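PDB 6C72: particle-associated glycoside hydrolase from Acinetobacter phage Fri1, which probably acts as a trimeric tailspike depolymerase that degrades the capsular polysaccharide of Acinetobacter baumannii during phage entry. Local coordinates for residues V334-Q339 against G344-K349; L382-T387 against Y391-G396; L503-P506 against G510-I513; V581-A586 against S591-L596. All coordinates share one frame; numbering follows the deposited sequence.

Interaction 1. Residues V334-Q339 against G344-K349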
loop_
_atom_site.group_PDB
_atom_site.type_symbol
_atom_site.label_atom_id
_atom_site.label_comp_id
_atom_site.label_asym_id
_atom_site.label_seq_id
_atom_site.Cartn_x
_atom_site.Cartn_y
_atom_site.Cartn_z
ATOM N N VAL A 334 -7.928 19.731 8.431
ATOM C CA VAL A 334 -7.871 18.296 8.662
ATOM C C VAL A 334 -6.645 18.094 9.541
ATOM O O VAL A 334 -5.503 18.195 9.066
ATOM C CB VAL A 334 -7.765 17.532 7.334
ATOM C CG1 VAL A 334 -7.773 16.030 7.535
ATOM C CG2 VAL A 334 -8.884 17.980 6.391
ATOM N N LEU A 335 -6.870 17.892 10.834
ATOM C CA LEU A 335 -5.803 17.929 11.822
ATOM C C LEU A 335 -5.254 16.531 12.063
ATOM O O LEU A 335 -6.010 15.564 12.173
ATOM C CB LEU A 335 -6.295 18.496 13.157
ATOM C CG LEU A 335 -6.874 19.904 13.241
ATOM C CD1 LEU A 335 -8.344 19.880 12.846
ATOM C CD2 LEU A 335 -6.692 20.498 14.637
ATOM N N VAL A 336 -3.934 16.436 12.159
ATOM C CA VAL A 336 -3.265 15.218 12.591
ATOM C C VAL A 336 -2.464 15.556 13.845
ATOM O O VAL A 336 -1.555 16.392 13.801
ATOM C CB VAL A 336 -2.360 14.639 11.494
ATOM C CG1 VAL A 336 -1.584 13.430 12.046
ATOM C CG2 VAL A 336 -3.184 14.255 10.288
ATOM N N LYS A 337 -2.810 14.928 14.961
ATOM C CA LYS A 337 -2.091 15.146 16.214
ATOM C C LYS A 337 -1.510 13.823 16.686
ATOM O O LYS A 337 -2.243 12.949 17.161
ATOM C CB LYS A 337 -3.001 15.747 17.283
ATOM C CG LYS A 337 -2.294 15.914 18.609
ATOM C CD LYS A 337 -3.230 16.420 19.683
ATOM C CE LYS A 337 -2.503 16.529 21.008
ATOM N NZ LYS A 337 -3.444 16.798 22.137
ATOM N N GLU A 338 -0.196 13.686 16.566
ATOM C CA GLU A 338 0.498 12.550 17.147
ATOM C C GLU A 338 0.612 12.770 18.648
ATOM O O GLU A 338 1.008 13.852 19.092
ATOM C CB GLU A 338 1.881 12.382 16.501
ATOM C CG GLU A 338 2.638 11.117 16.916
ATOM C CD GLU A 338 3.293 11.260 18.273
ATOM O OE1 GLU A 338 3.778 12.379 18.563
ATOM O OE2 GLU A 338 3.281 10.285 19.067
ATOM N N GLN A 339 0.243 11.758 19.432
ATOM C CA GLN A 339 0.391 11.838 20.885
ATOM C C GLN A 339 0.578 10.442 21.451
ATOM O O GLN A 339 -0.336 9.615 21.351
ATOM C CB GLN A 339 -0.823 12.495 21.536
ATOM C CG GLN A 339 -0.821 12.418 23.070
ATOM C CD GLN A 339 -2.060 13.071 23.681
ATOM O OE1 GLN A 339 -2.296 14.269 23.506
ATOM N NE2 GLN A 339 -2.854 12.280 24.393
ATOM N N GLY A 344 5.966 6.657 17.521
ATOM C CA GLY A 344 6.304 8.047 17.324
ATOM C C GLY A 344 5.812 8.645 16.026
ATOM O O GLY A 344 5.952 9.860 15.832
ATOM N N SER A 345 5.240 7.831 15.132
ATOM C CA SER A 345 4.581 8.307 13.935
ATOM C C SER A 345 3.083 8.043 14.043
ATOM O O SER A 345 2.677 6.993 14.555
ATOM C CB SER A 345 5.137 7.620 12.681
ATOM O OG SER A 345 4.375 7.932 11.533
ATOM N N PRO A 346 2.233 8.993 13.653
ATOM C CA PRO A 346 0.798 8.689 13.589
ATOM C C PRO A 346 0.453 7.762 12.428
ATOM O O PRO A 346 -0.649 7.197 12.417
ATOM C CB PRO A 346 0.157 10.069 13.420
ATOM C CG PRO A 346 1.213 10.845 12.645
ATOM C CD PRO A 346 2.547 10.338 13.137
ATOM N N ASN A 347 1.375 7.571 11.477
ATOM C CA ASN A 347 1.182 6.663 10.349
ATOM C C ASN A 347 -0.175 6.911 9.693
ATOM O O ASN A 347 -1.011 6.013 9.548
ATOM C CB ASN A 347 1.342 5.215 10.798
ATOM C CG ASN A 347 1.404 4.250 9.642
ATOM O OD1 ASN A 347 1.737 4.625 8.505
ATOM N ND2 ASN A 347 1.072 2.992 9.919
ATOM N N VAL A 348 -0.402 8.185 9.375
ATOM C CA VAL A 348 -1.611 8.680 8.736
ATOM C C VAL A 348 -1.303 8.922 7.266
ATOM O O VAL A 348 -0.356 9.641 6.938
ATOM C CB VAL A 348 -2.074 9.979 9.404
ATOM C CG1 VAL A 348 -3.244 10.576 8.641
ATOM C CG2 VAL A 348 -2.391 9.737 10.858
ATOM N N LYS A 349 -2.096 8.346 6.383
ATOM C CA LYS A 349 -1.844 8.442 4.954
ATOM C C LYS A 349 -3.045 9.056 4.261
ATOM O O LYS A 349 -4.181 8.614 4.471
ATOM C CB LYS A 349 -1.551 7.074 4.354
ATOM C CG LYS A 349 -0.369 6.360 4.961
ATOM C CD LYS A 349 -0.222 5.036 4.260
ATOM C CE LYS A 349 1.036 4.286 4.675
ATOM N NZ LYS A 349 0.746 3.427 5.834
#
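Gly344 starts its segment by laying its carbonyl against the side chain of Glu338: Glu338 CG is 3.7 Å from Gly344 O, a van der Waals contact. The glutamate gets there with CG opposite its backbone N (chi1 -173°) and a bend at chi2 (-79°), which leaves the carboxylate beside the glycine; its OE2 is hydrogen-bonded to Thr341 OG1 in the connecting loop. Ser345 heads away from the other segment. Its OG accepts from Asn347 N at 3.0 Å in an ST turn and also bonds to Lys370 O.

Pro346 touches two side chains with different ring atoms. Its CD sits 3.9 Å from Glu338 CG, and its CG sits 3.9 Å from Val336 CG1; both side chains cross the proline at about a right angle. Trp369 packs on Val336 and Pro346 alike. Asn347 packs on Asn376 of a neighbouring subunit, while its OD1 receives Lys349 NZ at 3.1 Å. Val348 brings the chain back inward. Its two methyls pair with those of Val336, CG2 with Val336 CG1 and CG1 with Val336 CG2, each at 4.0 Å, as the side chains slide past each other in opposite directions.

This is the interior of a parallel beta-helix where strands 333-336 and 348-351 lie on different faces of the coil. Val336, Pro346 and Val348 meet through hydrocarbon, while Glu338 lays its aliphatic part against Pro346 and the Gly344 carbonyl. Polar bonds hold the turn in shape; the two segments themselves meet through van der Waals contacts, with no direct polar bond between them.

Interaction 2. Residues L382-T387 against Y391-G396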
loop_
_atom_site.group_PDB
_atom_site.type_symbol
_atom_site.label_atom_id
_atom_site.label_comp_id
_atom_site.label_asym_id
_atom_site.label_seq_id
_atom_site.Cartn_x
_atom_site.Cartn_y
_atom_site.Cartn_z
ATOM N N LEU A 382 -4.093 26.118 0.022
ATOM C CA LEU A 382 -2.877 25.669 0.700
ATOM C C LEU A 382 -2.946 24.183 1.013
ATOM O O LEU A 382 -3.970 23.678 1.488
ATOM C CB LEU A 382 -2.684 26.419 2.019
ATOM C CG LEU A 382 -2.644 27.942 2.058
ATOM C CD1 LEU A 382 -2.635 28.376 3.508
ATOM C CD2 LEU A 382 -1.435 28.496 1.309
ATOM N N ALA A 383 -1.843 23.480 0.767
ATOM C CA ALA A 383 -1.802 22.082 1.178
ATOM C C ALA A 383 -1.711 21.950 2.698
ATOM O O ALA A 383 -2.369 21.083 3.282
ATOM C CB ALA A 383 -0.636 21.356 0.503
ATOM N N PHE A 384 -0.923 22.805 3.358
ATOM C CA PHE A 384 -0.689 22.721 4.800
ATOM C C PHE A 384 -0.926 24.075 5.440
ATOM O O PHE A 384 -0.429 25.092 4.944
ATOM C CB PHE A 384 0.737 22.270 5.125
ATOM C CG PHE A 384 1.034 20.879 4.698
ATOM C CD1 PHE A 384 0.722 19.810 5.523
ATOM C CD2 PHE A 384 1.594 20.635 3.453
ATOM C CE1 PHE A 384 0.987 18.512 5.130
ATOM C CE2 PHE A 384 1.853 19.347 3.043
ATOM C CZ PHE A 384 1.552 18.279 3.880
ATOM N N SER A 385 -1.646 24.084 6.557
ATOM C CA SER A 385 -1.849 25.300 7.343
ATOM C C SER A 385 -1.580 24.940 8.802
ATOM O O SER A 385 -2.408 24.302 9.460
ATOM C CB SER A 385 -3.259 25.855 7.139
ATOM O OG SER A 385 -3.387 27.144 7.708
ATOM N N THR A 386 -0.409 25.319 9.294
ATOM C CA THR A 386 -0.003 25.017 10.658
ATOM C C THR A 386 -0.386 26.182 11.560
ATOM O O THR A 386 0.235 27.248 11.506
ATOM C CB THR A 386 1.497 24.743 10.718
ATOM O OG1 THR A 386 1.815 23.667 9.832
ATOM C CG2 THR A 386 1.921 24.353 12.122
ATOM N N THR A 387 -1.375 25.970 12.424
ATOM C CA THR A 387 -1.793 27.049 13.311
ATOM C C THR A 387 -0.724 27.337 14.363
ATOM O O THR A 387 -0.381 28.500 14.608
ATOM C CB THR A 387 -3.120 26.684 13.984
ATOM O OG1 THR A 387 -4.063 26.263 12.996
ATOM C CG2 THR A 387 -3.702 27.873 14.727
ATOM N N TYR A 391 5.576 24.128 15.075
ATOM C CA TYR A 391 5.379 22.715 14.802
ATOM C C TYR A 391 6.063 22.346 13.493
ATOM O O TYR A 391 6.122 23.147 12.553
ATOM C CB TYR A 391 3.897 22.379 14.741
ATOM C CG TYR A 391 3.242 22.269 16.094
ATOM C CD1 TYR A 391 3.938 22.579 17.262
ATOM C CD2 TYR A 391 1.933 21.844 16.210
ATOM C CE1 TYR A 391 3.330 22.471 18.509
ATOM C CE2 TYR A 391 1.320 21.733 17.444
ATOM C CZ TYR A 391 2.020 22.047 18.583
ATOM O OH TYR A 391 1.385 21.940 19.787
ATOM N N VAL A 392 6.607 21.137 13.438
ATOM C CA VAL A 392 7.444 20.725 12.324
ATOM C C VAL A 392 6.895 19.434 11.751
ATOM O O VAL A 392 6.389 18.584 12.489
ATOM C CB VAL A 392 8.920 20.544 12.763
ATOM C CG1 VAL A 392 9.829 20.276 11.548
ATOM C CG2 VAL A 392 9.395 21.761 13.534
ATOM N N ILE A 393 6.982 19.294 10.434
ATOM C CA ILE A 393 6.824 18.000 9.788
ATOM C C ILE A 393 8.224 17.425 9.645
ATOM O O ILE A 393 8.998 17.858 8.790
ATOM C CB ILE A 393 6.123 18.104 8.432
ATOM C CG1 ILE A 393 4.788 18.825 8.577
ATOM C CG2 ILE A 393 5.926 16.716 7.837
ATOM C CD1 ILE A 393 4.059 19.048 7.253
ATOM N N THR A 394 8.533 16.442 10.482
ATOM C CA THR A 394 9.886 15.935 10.595
ATOM C C THR A 394 10.320 15.209 9.340
ATOM O O THR A 394 11.451 15.385 8.874
ATOM C CB THR A 394 9.952 15.011 11.797
ATOM O OG1 THR A 394 9.630 15.779 12.955
ATOM C CG2 THR A 394 11.333 14.428 11.956
ATOM N N SER A 395 9.450 14.380 8.782
ATOM C CA SER A 395 9.810 13.625 7.593
ATOM C C SER A 395 8.543 13.230 6.860
ATOM O O SER A 395 7.437 13.262 7.416
ATOM C CB SER A 395 10.610 12.372 7.947
ATOM O OG SER A 395 9.852 11.532 8.777
ATOM N N GLY A 396 8.724 12.808 5.627
ATOM C CA GLY A 396 7.626 12.266 4.870
ATOM C C GLY A 396 7.832 12.431 3.377
ATOM O O GLY A 396 8.892 12.850 2.911
HETATM O O HOH W 1 4.547 22.354 10.491
#
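The delta methyl of Ile393 sits over one face of the Phe384 ring. Ile393 CD1 lies 4.1 Å from the centroid of the Phe384 ring, 25° off the normal, a CH-pi contact displaced toward the rim at CD1 and CE1. The isoleucine reaches across because its chain is extended at the end (chi2 176°), and the two side chains cross at about a right angle. Next along, Thr386 CG2 meets Tyr391 CB at 3.8 Å, so the tyrosine touches with its beta carbon. Thr386 splits its branches at chi1 -57°: the methyl takes the tyrosine while the hydroxyl is left for polar partners. One is a water that donates to Tyr391 O at 2.7 Å and lies 3.1 Å from Thr386 OG1; the other is Thr415 OG1.

Further out, Ile361 and Ser412 pack on Phe384, and Val417 and Phe421 on Ile393. Backbone bonds from Phe384 and Thr386 to Tyr413, and from Ala383 and Ser385 to Ile361, fix the first segment between neighbouring strands, as in the stacked coils of a parallel beta-helix. Beyond Ile393 the chain turns a corner at Ser395, whose OG bonds to the backbone N of Asp371.

The contact is thus an aliphatic-on-aromatic core with one bridging water at its side, so that Thr386 and the Tyr391 carbonyl satisfy polar needs without a direct bond between the segments.

Interaction 3. Residues L503-P506 against G510-I513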
loop_
_atom_site.group_PDB
_atom_site.type_symbol
_atom_site.label_atom_id
_atom_site.label_comp_id
_atom_site.label_asym_id
_atom_site.label_seq_id
_atom_site.Cartn_x
_atom_site.Cartn_y
_atom_site.Cartn_z
ATOM N N LEU A 503 53.431 13.666 11.355
ATOM C CA LEU A 503 53.006 12.685 10.357
ATOM C C LEU A 503 54.195 11.920 9.801
ATOM O O LEU A 503 55.348 12.330 9.939
ATOM C CB LEU A 503 52.242 13.341 9.200
ATOM C CG LEU A 503 52.983 14.382 8.347
ATOM C CD1 LEU A 503 53.758 13.752 7.203
ATOM C CD2 LEU A 503 51.997 15.412 7.804
ATOM N N THR A 504 53.884 10.799 9.148
ATOM C CA THR A 504 54.851 9.976 8.430
ATOM C C THR A 504 54.281 9.677 7.052
ATOM O O THR A 504 53.193 9.102 6.942
ATOM C CB THR A 504 55.131 8.676 9.188
ATOM O OG1 THR A 504 55.731 8.984 10.451
ATOM C CG2 THR A 504 56.068 7.781 8.415
ATOM N N VAL A 505 55.004 10.067 6.006
ATOM C CA VAL A 505 54.545 9.863 4.634
ATOM C C VAL A 505 54.811 8.411 4.245
ATOM O O VAL A 505 55.793 7.812 4.709
ATOM C CB VAL A 505 55.220 10.845 3.657
ATOM C CG1 VAL A 505 54.844 12.279 3.992
ATOM C CG2 VAL A 505 56.723 10.672 3.693
ATOM N N PRO A 506 53.974 7.808 3.409
ATOM C CA PRO A 506 54.175 6.406 3.037
ATOM C C PRO A 506 55.305 6.258 2.028
ATOM O O PRO A 506 55.777 7.225 1.428
ATOM C CB PRO A 506 52.824 6.010 2.421
ATOM C CG PRO A 506 52.283 7.274 1.890
ATOM C CD PRO A 506 52.758 8.374 2.800
ATOM N N GLY A 510 54.741 10.164 -3.841
ATOM C CA GLY A 510 55.162 11.554 -3.789
ATOM C C GLY A 510 54.131 12.333 -2.983
ATOM O O GLY A 510 52.929 12.127 -3.153
ATOM N N CYS A 511 54.605 13.210 -2.116
ATOM C CA CYS A 511 53.722 13.941 -1.227
ATOM C C CYS A 511 54.063 15.417 -1.249
ATOM O O CYS A 511 55.231 15.795 -1.353
ATOM C CB CYS A 511 53.814 13.417 0.190
ATOM S SG CYS A 511 53.511 11.637 0.295
ATOM N N LYS A 512 53.031 16.244 -1.203
ATOM C CA LYS A 512 53.169 17.681 -1.022
ATOM C C LYS A 512 52.386 18.075 0.229
ATOM O O LYS A 512 51.180 17.813 0.318
ATOM C CB LYS A 512 52.672 18.428 -2.263
ATOM C CG LYS A 512 52.836 19.930 -2.183
ATOM C CD LYS A 512 52.091 20.583 -3.293
ATOM C CE LYS A 512 52.120 22.084 -3.169
ATOM N NZ LYS A 512 51.330 22.709 -4.301
ATOM N N ILE A 513 53.074 18.682 1.196
ATOM C CA ILE A 513 52.477 19.128 2.457
ATOM C C ILE A 513 52.422 20.649 2.439
ATOM O O ILE A 513 53.450 21.303 2.256
ATOM C CB ILE A 513 53.277 18.647 3.681
ATOM C CG1 ILE A 513 53.276 17.123 3.798
ATOM C CG2 ILE A 513 52.710 19.281 4.955
ATOM C CD1 ILE A 513 54.473 16.455 3.232
#
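Val505 and Cys511 face each other with their CA atoms 7.2 Å apart, and Pro506 and Gly510 widen to 8.6 Å, spacings too large for backbone pairing, so the segments meet through side chains. The sulfur is the centre of the contact. Cys511 SG lies 3.9 Å from Val505 CB and 4.2 Å from Pro506 CD, touching the valine at its branch point and the proline at the ring carbon next to its nitrogen. Val505 stands with CG1 opposite its carbonyl carbon (chi1 -63°), which aims that methyl at strand 509-517: CG1 is 4.0 Å from Cys511 SG and 4.3 Å from Ile513 CD1. One methyl therefore bridges two residues, both on the same side of strand 509-517.

Trp560 packs on Val505 and Ile513, Val583 lies against Cys511, and Val581 against Ile513 and Leu503, so the contact continues into a largely apolar layer. Cys511 and Ile513 point into the domain core. Lys512, between them, faces the neighbouring subunits, packing on Tyr529 of one and Lys512 of the other, with its NZ in a salt bridge to Glu531, so both faces of this strand are covered.

Val505 and Pro506, just past the end of strand 500-504 of the four-stranded antiparallel sheet, pack on strand 509-517 of the six-stranded one, part of the interior of what looks like a beta-sandwich near the C-terminus.

Interaction 4. Residues V581-A586 against S591-L596; sequences VDVFSA and SKVTWL
Val581 and Val593 meet methyl to methyl between the two sheets of the C-terminal beta-sandwich, Val581 CG1 being 3.5 Å from Val593 CG1, a tight fit. The segments run roughly antiparallel, 146° apart end to end, yet strand 576-585 lies in the six-stranded sheet and strand 594-595 at the edge of the four-stranded one. With CG1 opposite its backbone N (chi1 -166°), Val581 sends its other methyl to the tryptophan: Val581 CG2 is 3.6 Å from Trp595 CH2, arriving obliquely to the ring as the two side chains come from opposite directions. Val593 serves both sides. Its CG1 also reaches Val583 CG2 at 3.9 Å, while its CG2 sits 3.6 Å above one face of the Trp595 ring, near the rim.

The tryptophan is further held by NE1 bonding to Glu489 OE1 and by a cation-pi contact with Arg491; outside the two segments, Glu489 OE2 also forms a salt bridge with Lys592 NZ. At the loop end, Val583 CB packs 3.3 Å from Ser591 O, and Ser585 and Ser591 lie side by side, each bonding through OG to a loop carbonyl, Leu587 O and Pro588 O respectively. Beside them a water donates to Val583 O at 2.7 Å, with weak further bonds to Ser585 OG at 3.3 Å and Ser591 O at 3.4 Å.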
loop_
_atom_site.group_PDB
_atom_site.type_symbol
_atom_site.label_atom_id
_atom_site.label_comp_id
_atom_site.label_asym_id
_atom_site.label_seq_id
_atom_site.Cartn_x
_atom_site.Cartn_y
_atom_site.Cartn_z
ATOM N N VAL A 581 47.939 17.541 3.258
ATOM C CA VAL A 581 48.823 16.600 2.585
ATOM C C VAL A 581 48.164 16.109 1.300
ATOM O O VAL A 581 47.008 15.672 1.314
ATOM C CB VAL A 581 49.173 15.403 3.481
ATOM C CG1 VAL A 581 50.337 14.657 2.859
ATOM C CG2 VAL A 581 49.529 15.873 4.866
ATOM N N ASP A 582 48.919 16.147 0.204
ATOM C CA ASP A 582 48.537 15.544 -1.070
ATOM C C ASP A 582 49.461 14.358 -1.320
ATOM O O ASP A 582 50.685 14.517 -1.333
ATOM C CB ASP A 582 48.656 16.546 -2.224
ATOM C CG ASP A 582 47.886 17.841 -1.978
ATOM O OD1 ASP A 582 46.886 17.834 -1.228
ATOM O OD2 ASP A 582 48.268 18.873 -2.569
ATOM N N VAL A 583 48.887 13.175 -1.508
ATOM C CA VAL A 583 49.663 11.956 -1.713
ATOM C C VAL A 583 49.386 11.436 -3.119
ATOM O O VAL A 583 48.224 11.230 -3.499
ATOM C CB VAL A 583 49.339 10.874 -0.664
ATOM C CG1 VAL A 583 50.201 9.637 -0.885
ATOM C CG2 VAL A 583 49.512 11.410 0.751
ATOM N N PHE A 584 50.457 11.218 -3.878
ATOM C CA PHE A 584 50.421 10.596 -5.195
ATOM C C PHE A 584 50.976 9.186 -5.036
ATOM O O PHE A 584 52.105 9.023 -4.562
ATOM C CB PHE A 584 51.277 11.382 -6.195
ATOM C CG PHE A 584 50.912 12.838 -6.320
ATOM C CD1 PHE A 584 51.229 13.744 -5.323
ATOM C CD2 PHE A 584 50.260 13.307 -7.460
ATOM C CE1 PHE A 584 50.890 15.076 -5.444
ATOM C CE2 PHE A 584 49.921 14.644 -7.589
ATOM C CZ PHE A 584 50.237 15.526 -6.576
ATOM N N SER A 585 50.212 8.171 -5.437
ATOM C CA SER A 585 50.702 6.809 -5.277
ATOM C C SER A 585 50.138 5.930 -6.380
ATOM O O SER A 585 49.200 6.306 -7.085
ATOM C CB SER A 585 50.336 6.239 -3.910
ATOM O OG SER A 585 48.941 6.039 -3.815
ATOM N N ALA A 586 50.704 4.731 -6.506
ATOM C CA ALA A 586 50.222 3.759 -7.482
ATOM C C ALA A 586 49.251 2.750 -6.890
ATOM O O ALA A 586 48.623 1.997 -7.641
ATOM C CB ALA A 586 51.402 3.002 -8.106
ATOM N N SER A 591 48.640 5.412 -0.095
ATOM C CA SER A 591 47.929 6.623 -0.474
ATOM C C SER A 591 47.661 7.563 0.695
ATOM O O SER A 591 47.161 8.673 0.470
ATOM C CB SER A 591 46.608 6.253 -1.150
ATOM O OG SER A 591 45.737 5.629 -0.225
ATOM N N LYS A 592 47.999 7.175 1.923
ATOM C CA LYS A 592 47.647 7.981 3.082
ATOM C C LYS A 592 48.817 8.065 4.049
ATOM O O LYS A 592 49.509 7.073 4.293
ATOM C CB LYS A 592 46.417 7.413 3.812
ATOM C CG LYS A 592 45.070 7.778 3.191
ATOM C CD LYS A 592 43.996 6.751 3.534
ATOM C CE LYS A 592 43.755 6.641 5.068
ATOM N NZ LYS A 592 43.095 7.818 5.763
ATOM N N VAL A 593 49.007 9.255 4.624
ATOM C CA VAL A 593 50.028 9.444 5.644
ATOM C C VAL A 593 49.543 8.841 6.956
ATOM O O VAL A 593 48.352 8.568 7.145
ATOM C CB VAL A 593 50.363 10.930 5.837
ATOM C CG1 VAL A 593 50.632 11.589 4.520
ATOM C CG2 VAL A 593 49.232 11.625 6.590
ATOM N N THR A 594 50.483 8.639 7.877
ATOM C CA THR A 594 50.154 8.251 9.242
ATOM C C THR A 594 50.219 9.506 10.095
ATOM O O THR A 594 51.288 10.104 10.243
ATOM C CB THR A 594 51.102 7.185 9.782
ATOM O OG1 THR A 594 51.067 6.033 8.932
ATOM C CG2 THR A 594 50.669 6.798 11.187
ATOM N N TRP A 595 49.074 9.919 10.627
ATOM C CA TRP A 595 49.024 11.058 11.529
ATOM C C TRP A 595 49.474 10.640 12.918
ATOM O O TRP A 595 49.082 9.583 13.418
ATOM C CB TRP A 595 47.607 11.626 11.591
ATOM C CG TRP A 595 47.139 12.180 10.281
ATOM C CD1 TRP A 595 46.254 11.603 9.423
ATOM C CD2 TRP A 595 47.538 13.418 9.677
ATOM N NE1 TRP A 595 46.067 12.405 8.325
ATOM C CE2 TRP A 595 46.842 13.527 8.452
ATOM C CE3 TRP A 595 48.406 14.446 10.056
ATOM C CZ2 TRP A 595 46.984 14.622 7.601
ATOM C CZ3 TRP A 595 48.556 15.527 9.210
ATOM C CH2 TRP A 595 47.844 15.610 7.992
ATOM N N LEU A 596 50.310 11.465 13.536
ATOM C CA LEU A 596 50.886 11.127 14.834
ATOM C C LEU A 596 50.286 11.971 15.957
ATOM O O LEU A 596 49.805 13.080 15.720
ATOM C CB LEU A 596 52.397 11.294 14.784
ATOM C CG LEU A 596 52.976 10.481 13.627
ATOM C CD1 LEU A 596 54.444 10.797 13.424
ATOM C CD2 LEU A 596 52.758 8.996 13.876
HETATM O O HOH W 2 47.223 8.747 -2.954
#

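Overall arrangement
The four contacts fall into two groups. Interactions 1 and 2 lie in the beta-helix body, centres about 11 Å apart and not touching. Asp371 binds zinc in a structure of this protein, though not in this chain; its side chain is about 4 Å from that of Ser345 and about 8 Å from that of Ile393. The centres of interactions 3 and 4, in the C-terminal domain, lie 48 to 56 Å from those of 1 and 2 and about 5 Å from each other. They share both sheets of the sandwich and are joined by backbone, with Gly510 O 2.7 Å from Phe584 N and Lys512 O 2.8 Å from Asp582 N, probable hydrogen bonds. Interactions 1, 3 and 4 also reach a neighbouring subunit.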